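Local atomic coordinates of DNA primase (Aquifex aeolicus, PDB entry 2AU3), a protein that is a DnaG-family primase, an RNA polymerase that probably makes the short RNA primers that DNA polymerase extends during replication. Residues L275-A280 and L311-V316; E169-L174 and N218-R223. One frame throughout, in Å; residues are numbered along the deposited sequence.

Contact 1 (L275-A280 and L311-V316); sequences LTQNQA and LLSAGV
Apolar packing joins the two segments: the first turn of helix 277-284 rests against the last turn of helix 298-313 within the Toprim fold. Leu311 CD2 takes part in the two closest apolar pairs. Leu311 CG lies anti to the carbonyl carbon (chi1 -64°), and although the CB bond points away, CD2 reaches back to Ala280 CB at 3.8 Å. Leu275 crosses the Leu311 side chain at about a right angle, its CD2 3.9 Å from Leu311 CD2. Leu311 also touches Val290 and Ile292, so this methyl cluster continues onto strand 289-293. Alanine suits both close positions: Ala314 CB sits 3.7 Å from Ala280 O, and the small methyls let the backbones approach, Ala280 CA lying 5.3 Å from Leu311 CA. At the margin, Gln277, bent at chi2, brings its amide end against Ser313 CB, while Ser313 OG bonds back to Pro309 O.

No polar group bonds across the interface. Thr276 and Gln279 form a capping box: Gln279 N donates to Thr276 OG1 (3.1 Å), and Thr276 N donates to Gln279 OE1 (2.9 Å) from above the carbonyl plane. Thr276 OG1 and Gln279 NE2 have further partners in Gly228 O and Lys227 O. At the other helix end Gly315, which without a CB takes its phi of 86° easily, makes a Schellman motif: Gly315 N donates to Leu312 O and Val316 N to Leu311 O.

The contact thus relies on shape and buried methyls, while helix-end polar groups bond within their own helix or to the neighbouring loop.

Contact 2 (E169-L174 and N218-R223); sequences ETKNLL and NSPDSR
The carboxamide of Asn172 is the flat group at the centre, and Ser219 OG meets its carbonyl end from above the plane. An ST turn sets it in place, as the chain leaves helix 164-168 for strand 173-174 in the N-terminal part of the catalytic core: Thr170 OG1 accepts from Asn172 N at 3.3 Å and also bonds to Tyr167 O. Ser219 OG donates to Asn172 OD1 at 2.7 Å, 27° out of the carbonyl plane, and itself bonds to Phe203 N; at the other end of the amide, Asn172 ND2 has a weak hydrogen bond to Tyr167 OH. Leu109 and Phe185 also touch this side chain. An alanine here would lack the amide and would probably loosen the tie to Ser219, leaving its hydroxyl without this buried acceptor.

The two segments run nearly antiparallel, 164° apart, yet it is a water that joins their backbones. It donates to Thr170 O (2.6 Å) and Pro220 O (2.8 Å) and accepts from Ser222 OG (2.6 Å). A chi1 of 63° places that OG between the backbone N and the carbonyl carbon, turned to the water; it also has a weak hydrogen bond to Phe225 N. Lys171, at positive phi, suits this solvent-exposed edge with its long, flexible chain, bent at three torsions so that Lys171 NZ lies 2.5 Å from Asp221 O. Lys171 CB presses on one corner of the proline ring, just 3.3 Å from Pro220 CG.

The two contacts follow one another along the chain: contact 2 closes before contact 1 opens, the former in the N-terminal part of the catalytic core and the latter in the Toprim region. Their centres are 26 Å apart and their nearest atoms about 9 Å, so they do not touch. Lys227, in the loop between strands 216-218 and 231-232, nevertheless bonds to both: its N to Asp221 OD1 of contact 2, its O to Gln279 NE2 of contact 1. Contact 1 is nearer to catalysis, the Leu275 side chain lying about 9 Å from that of Glu251, a predicted magnesium ligand, whereas contact 2 is away from the annotated sites.

Contact 1 (L275-A280 and L311-V316)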
ATOM      1  N   LEU A 275      11.427   0.075  -8.034  1.00 15.74           N
ATOM      2  CA  LEU A 275      11.831   0.320  -6.674  1.00 15.10           C
ATOM      3  C   LEU A 275      12.889   1.454  -6.656  1.00 15.60           C
ATOM      4  O   LEU A 275      13.770   1.492  -7.502  1.00 15.05           O
ATOM      5  CB  LEU A 275      12.381  -0.967  -6.061  1.00 14.42           C
ATOM      6  CG  LEU A 275      12.890  -0.831  -4.633  1.00 13.48           C
ATOM      7  CD1 LEU A 275      11.730  -0.910  -3.678  1.00 12.01           C
ATOM      8  CD2 LEU A 275      13.905  -1.951  -4.358  1.00 13.12           C
ATOM      9  N   THR A 276      12.757   2.385  -5.717  1.00 15.31           N
ATOM     10  CA  THR A 276      13.767   3.427  -5.518  1.00 16.07           C
ATOM     11  C   THR A 276      14.558   3.121  -4.280  1.00 16.08           C
ATOM     12  O   THR A 276      14.128   2.347  -3.444  1.00 14.27           O
ATOM     13  CB  THR A 276      13.139   4.811  -5.343  1.00 16.23           C
ATOM     14  OG1 THR A 276      12.458   4.855  -4.078  1.00 17.94           O
ATOM     15  CG2 THR A 276      12.061   5.087  -6.426  1.00 13.54           C
ATOM     16  N   GLN A 277      15.718   3.764  -4.142  1.00 16.78           N
ATOM     17  CA  GLN A 277      16.492   3.672  -2.907  1.00 16.52           C
ATOM     18  C   GLN A 277      15.702   4.083  -1.650  1.00 17.15           C
ATOM     19  O   GLN A 277      15.787   3.404  -0.605  1.00 14.61           O
ATOM     20  CB  GLN A 277      17.779   4.517  -3.020  1.00 17.69           C
ATOM     21  CG  GLN A 277      18.772   4.258  -1.866  1.00 17.14           C
ATOM     22  CD  GLN A 277      19.293   2.808  -1.866  1.00 17.75           C
ATOM     23  OE1 GLN A 277      19.039   2.030  -0.939  1.00 21.56           O
ATOM     24  NE2 GLN A 277      20.024   2.467  -2.883  1.00 16.44           N
ATOM     25  N   ASN A 278      14.953   5.191  -1.728  1.00 17.55           N
ATOM     26  CA  ASN A 278      14.155   5.605  -0.571  1.00 19.12           C
ATOM     27  C   ASN A 278      13.166   4.503  -0.186  1.00 18.03           C
ATOM     28  O   ASN A 278      12.954   4.274   0.980  1.00 18.29           O
ATOM     29  CB  ASN A 278      13.396   6.927  -0.808  1.00 19.79           C
ATOM     30  CG  ASN A 278      14.304   8.143  -0.721  1.00 24.38           C
ATOM     31  OD1 ASN A 278      15.398   8.070  -0.158  1.00 30.05           O
ATOM     32  ND2 ASN A 278      13.856   9.275  -1.289  1.00 27.70           N
ATOM     33  N   GLN A 279      12.559   3.838  -1.174  1.00 17.03           N
ATOM     34  CA  GLN A 279      11.653   2.718  -0.886  1.00 16.26           C
ATOM     35  C   GLN A 279      12.391   1.498  -0.266  1.00 16.37           C
ATOM     36  O   GLN A 279      11.877   0.852   0.663  1.00 15.88           O
ATOM     37  CB  GLN A 279      10.892   2.284  -2.145  1.00 16.62           C
ATOM     38  CG  GLN A 279       9.850   3.280  -2.625  1.00 14.47           C
ATOM     39  CD  GLN A 279       9.468   3.070  -4.083  1.00 16.95           C
ATOM     40  OE1 GLN A 279      10.064   2.219  -4.795  1.00 15.08           O
ATOM     41  NE2 GLN A 279       8.503   3.852  -4.552  1.00 14.60           N
ATOM     42  N   ALA A 280      13.577   1.181  -0.796  1.00 15.60           N
ATOM     43  CA  ALA A 280      14.399   0.116  -0.220  1.00 15.49           C
ATOM     44  C   ALA A 280      14.828   0.465   1.227  1.00 15.17           C
ATOM     45  O   ALA A 280      14.729  -0.375   2.114  1.00 15.32           O
ATOM     46  CB  ALA A 280      15.586  -0.187  -1.095  1.00 13.99           C
ATOM     47  N   LEU A 311      18.401  -2.792  -2.474  1.00 15.35           N
ATOM     48  CA  LEU A 311      18.091  -3.576  -1.272  1.00 16.41           C
ATOM     49  C   LEU A 311      19.370  -3.899  -0.473  1.00 16.25           C
ATOM     50  O   LEU A 311      19.403  -3.729   0.762  1.00 14.72           O
ATOM     51  CB  LEU A 311      17.294  -4.843  -1.631  1.00 15.40           C
ATOM     52  CG  LEU A 311      15.905  -4.540  -2.231  1.00 15.30           C
ATOM     53  CD1 LEU A 311      15.276  -5.788  -2.769  1.00 15.96           C
ATOM     54  CD2 LEU A 311      14.990  -3.905  -1.170  1.00 16.29           C
ATOM     55  N   LEU A 312      20.404  -4.362  -1.180  1.00 15.85           N
ATOM     56  CA  LEU A 312      21.696  -4.629  -0.545  1.00 16.11           C
ATOM     57  C   LEU A 312      22.229  -3.395   0.189  1.00 16.70           C
ATOM     58  O   LEU A 312      22.622  -3.498   1.344  1.00 16.14           O
ATOM     59  CB  LEU A 312      22.719  -5.212  -1.536  1.00 16.00           C
ATOM     60  CG  LEU A 312      22.358  -6.572  -2.135  1.00 15.33           C
ATOM     61  CD1 LEU A 312      23.353  -6.981  -3.237  1.00 12.80           C
ATOM     62  CD2 LEU A 312      22.253  -7.669  -1.046  1.00 14.83           C
ATOM     63  N   SER A 313      22.184  -2.227  -0.457  1.00 17.33           N
ATOM     64  CA  SER A 313      22.687  -0.989   0.144  1.00 18.22           C
ATOM     65  C   SER A 313      21.951  -0.650   1.434  1.00 19.32           C
ATOM     66  O   SER A 313      22.545  -0.102   2.371  1.00 17.91           O
ATOM     67  CB  SER A 313      22.557   0.186  -0.824  1.00 17.55           C
ATOM     68  OG  SER A 313      23.215  -0.106  -2.031  1.00 21.18           O
ATOM     69  N   ALA A 314      20.659  -0.973   1.474  1.00 19.26           N
ATOM     70  CA  ALA A 314      19.848  -0.702   2.645  1.00 20.66           C
ATOM     71  C   ALA A 314      20.048  -1.776   3.702  1.00 20.98           C
ATOM     72  O   ALA A 314      19.455  -1.697   4.761  1.00 23.09           O
ATOM     73  CB  ALA A 314      18.388  -0.588   2.261  1.00 19.34           C
ATOM     74  N   GLY A 315      20.883  -2.776   3.411  1.00 20.85           N
ATOM     75  CA  GLY A 315      21.276  -3.770   4.404  1.00 20.90           C
ATOM     76  C   GLY A 315      20.302  -4.936   4.524  1.00 20.53           C
ATOM     77  O   GLY A 315      20.183  -5.589   5.565  1.00 19.71           O
ATOM     78  N   VAL A 316      19.592  -5.198   3.449  1.00 19.50           N
ATOM     79  CA  VAL A 316      18.656  -6.287   3.446  1.00 20.24           C
ATOM     80  C   VAL A 316      19.312  -7.489   2.753  1.00 19.57           C
ATOM     81  O   VAL A 316      20.060  -7.316   1.801  1.00 19.16           O
ATOM     82  CB  VAL A 316      17.343  -5.869   2.743  1.00 20.46           C
ATOM     83  CG1 VAL A 316      16.362  -6.993   2.726  1.00 20.99           C
ATOM     84  CG2 VAL A 316      16.726  -4.657   3.477  1.00 22.38           C
TER

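Contact 2 (E169-L174 and N218-R223)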
ATOM      1  N   GLU A 169      -5.052  21.348  -3.662  1.00 27.19           N
ATOM      2  CA  GLU A 169      -3.640  21.214  -3.333  1.00 27.87           C
ATOM      3  C   GLU A 169      -3.035  19.828  -3.647  1.00 27.34           C
ATOM      4  O   GLU A 169      -1.813  19.697  -3.680  1.00 27.23           O
ATOM      5  CB  GLU A 169      -3.379  21.561  -1.856  1.00 28.72           C
ATOM      6  CG  GLU A 169      -3.630  23.023  -1.491  1.00 32.25           C
ATOM      7  CD  GLU A 169      -2.556  23.965  -2.019  1.00 36.95           C
ATOM      8  OE1 GLU A 169      -1.391  23.523  -2.182  1.00 37.78           O
ATOM      9  OE2 GLU A 169      -2.877  25.149  -2.275  1.00 39.42           O
ATOM     10  N   THR A 170      -3.872  18.807  -3.844  1.00 26.34           N
ATOM     11  CA  THR A 170      -3.353  17.450  -4.169  1.00 25.81           C
ATOM     12  C   THR A 170      -3.023  17.273  -5.645  1.00 25.68           C
ATOM     13  O   THR A 170      -2.288  16.353  -6.009  1.00 25.62           O
ATOM     14  CB  THR A 170      -4.330  16.337  -3.769  1.00 25.53           C
ATOM     15  OG1 THR A 170      -5.557  16.489  -4.496  1.00 23.53           O
ATOM     16  CG2 THR A 170      -4.728  16.438  -2.285  1.00 25.06           C
ATOM     17  N   LYS A 171      -3.596  18.140  -6.480  1.00 25.51           N
ATOM     18  CA  LYS A 171      -3.516  18.036  -7.942  1.00 26.70           C
ATOM     19  C   LYS A 171      -4.214  16.795  -8.524  1.00 25.75           C
ATOM     20  O   LYS A 171      -3.925  16.371  -9.655  1.00 24.85           O
ATOM     21  CB  LYS A 171      -2.063  18.158  -8.444  1.00 26.78           C
ATOM     22  CG  LYS A 171      -1.422  19.505  -8.119  1.00 31.50           C
ATOM     23  CD  LYS A 171      -0.339  19.344  -7.086  1.00 35.50           C
ATOM     24  CE  LYS A 171       0.984  19.870  -7.588  1.00 38.00           C
ATOM     25  NZ  LYS A 171       1.984  18.770  -7.625  1.00 38.94           N
ATOM     26  N   ASN A 172      -5.130  16.224  -7.747  1.00 25.59           N
ATOM     27  CA  ASN A 172      -5.932  15.103  -8.208  1.00 25.81           C
ATOM     28  C   ASN A 172      -7.138  15.573  -8.984  1.00 26.74           C
ATOM     29  O   ASN A 172      -7.957  14.768  -9.426  1.00 26.33           O
ATOM     30  CB  ASN A 172      -6.354  14.209  -7.038  1.00 25.01           C
ATOM     31  CG  ASN A 172      -5.189  13.480  -6.429  1.00 24.39           C
ATOM     32  OD1 ASN A 172      -4.291  13.030  -7.133  1.00 22.54           O
ATOM     33  ND2 ASN A 172      -5.178  13.388  -5.116  1.00 20.42           N
ATOM     34  N   LEU A 173      -7.232  16.889  -9.133  1.00 28.72           N
ATOM     35  CA  LEU A 173      -8.300  17.556  -9.879  1.00 30.41           C
ATOM     36  C   LEU A 173      -7.721  18.495 -10.934  1.00 31.72           C
ATOM     37  O   LEU A 173      -6.930  19.379 -10.616  1.00 31.82           O
ATOM     38  CB  LEU A 173      -9.145  18.383  -8.918  1.00 30.61           C
ATOM     39  CG  LEU A 173     -10.637  18.139  -8.943  1.00 31.60           C
ATOM     40  CD1 LEU A 173     -10.897  16.658  -8.889  1.00 32.50           C
ATOM     41  CD2 LEU A 173     -11.311  18.886  -7.795  1.00 28.67           C
ATOM     42  N   LEU A 174      -8.126  18.296 -12.182  1.00 32.80           N
ATOM     43  CA  LEU A 174      -7.797  19.205 -13.269  1.00 34.43           C
ATOM     44  C   LEU A 174      -8.864  20.305 -13.379  1.00 35.09           C
ATOM     45  O   LEU A 174     -10.021  20.096 -13.000  1.00 35.35           O
ATOM     46  CB  LEU A 174      -7.724  18.428 -14.585  1.00 34.94           C
ATOM     47  CG  LEU A 174      -6.597  17.401 -14.742  1.00 37.20           C
ATOM     48  CD1 LEU A 174      -7.148  16.076 -15.254  1.00 38.91           C
ATOM     49  CD2 LEU A 174      -5.543  17.938 -15.698  1.00 39.98           C
ATOM     50  N   ASN A 218      -0.858   7.752 -11.374  1.00 21.64           N
ATOM     51  CA  ASN A 218      -0.813   8.059  -9.946  1.00 21.64           C
ATOM     52  C   ASN A 218      -1.119   9.518  -9.768  1.00 20.79           C
ATOM     53  O   ASN A 218      -0.992  10.304 -10.710  1.00 19.20           O
ATOM     54  CB  ASN A 218       0.596   7.884  -9.407  1.00 23.95           C
ATOM     55  CG  ASN A 218       1.003   6.469  -9.313  1.00 27.65           C
ATOM     56  OD1 ASN A 218       0.299   5.652  -8.711  1.00 36.88           O
ATOM     57  ND2 ASN A 218       2.156   6.146  -9.893  1.00 30.92           N
ATOM     58  N   SER A 219      -1.479   9.885  -8.547  1.00 19.36           N
ATOM     59  CA  SER A 219      -1.455  11.267  -8.134  1.00 19.42           C
ATOM     60  C   SER A 219      -0.073  11.882  -8.485  1.00 19.39           C
ATOM     61  O   SER A 219       0.947  11.219  -8.391  1.00 18.72           O
ATOM     62  CB  SER A 219      -1.719  11.339  -6.627  1.00 19.34           C
ATOM     63  OG  SER A 219      -3.009  10.808  -6.346  1.00 19.07           O
ATOM     64  N   PRO A 220      -0.043  13.124  -8.925  1.00 19.96           N
ATOM     65  CA  PRO A 220       1.244  13.793  -9.190  1.00 20.54           C
ATOM     66  C   PRO A 220       1.958  14.082  -7.856  1.00 20.91           C
ATOM     67  O   PRO A 220       1.295  14.168  -6.816  1.00 21.17           O
ATOM     68  CB  PRO A 220       0.832  15.089  -9.884  1.00 20.62           C
ATOM     69  CG  PRO A 220      -0.628  15.312  -9.450  1.00 21.60           C
ATOM     70  CD  PRO A 220      -1.217  13.972  -9.211  1.00 19.92           C
ATOM     71  N   ASP A 221       3.274  14.207  -7.858  1.00 21.49           N
ATOM     72  CA  ASP A 221       3.953  14.490  -6.585  1.00 22.54           C
ATOM     73  C   ASP A 221       3.517  15.833  -6.045  1.00 22.41           C
ATOM     74  O   ASP A 221       3.107  16.716  -6.807  1.00 22.24           O
ATOM     75  CB  ASP A 221       5.466  14.417  -6.719  1.00 23.07           C
ATOM     76  CG  ASP A 221       5.991  12.978  -6.592  1.00 26.39           C
ATOM     77  OD1 ASP A 221       5.166  12.032  -6.463  1.00 29.09           O
ATOM     78  OD2 ASP A 221       7.205  12.704  -6.620  1.00 27.48           O
ATOM     79  N   SER A 222       3.578  15.975  -4.728  1.00 21.82           N
ATOM     80  CA  SER A 222       3.106  17.186  -4.067  1.00 21.24           C
ATOM     81  C   SER A 222       3.619  17.154  -2.647  1.00 21.43           C
ATOM     82  O   SER A 222       4.376  16.248  -2.275  1.00 19.71           O
ATOM     83  CB  SER A 222       1.582  17.231  -4.072  1.00 21.67           C
ATOM     84  OG  SER A 222       1.030  16.149  -3.328  1.00 20.15           O
ATOM     85  N   ARG A 223       3.208  18.128  -1.846  1.00 20.98           N
ATOM     86  CA  ARG A 223       3.554  18.124  -0.433  1.00 22.52           C
ATOM     87  C   ARG A 223       3.145  16.836   0.267  1.00 22.31           C
ATOM     88  O   ARG A 223       3.915  16.292   1.046  1.00 23.09           O
ATOM     89  CB  ARG A 223       2.925  19.315   0.292  1.00 22.66           C
ATOM     90  CG  ARG A 223       3.634  19.681   1.597  1.00 25.46           C
ATOM     91  CD  ARG A 223       3.118  20.990   2.232  1.00 29.27           C
ATOM     92  NE  ARG A 223       1.665  20.939   2.437  1.00 33.75           N
ATOM     93  CZ  ARG A 223       1.072  20.376   3.487  1.00 34.60           C
ATOM     94  NH1 ARG A 223       1.797  19.835   4.462  1.00 35.50           N
ATOM     95  NH2 ARG A 223      -0.251  20.370   3.577  1.00 34.88           N
TER
HETATM   96  O   HOH W   1      -0.636  14.748  -4.807  1.00 22.61           O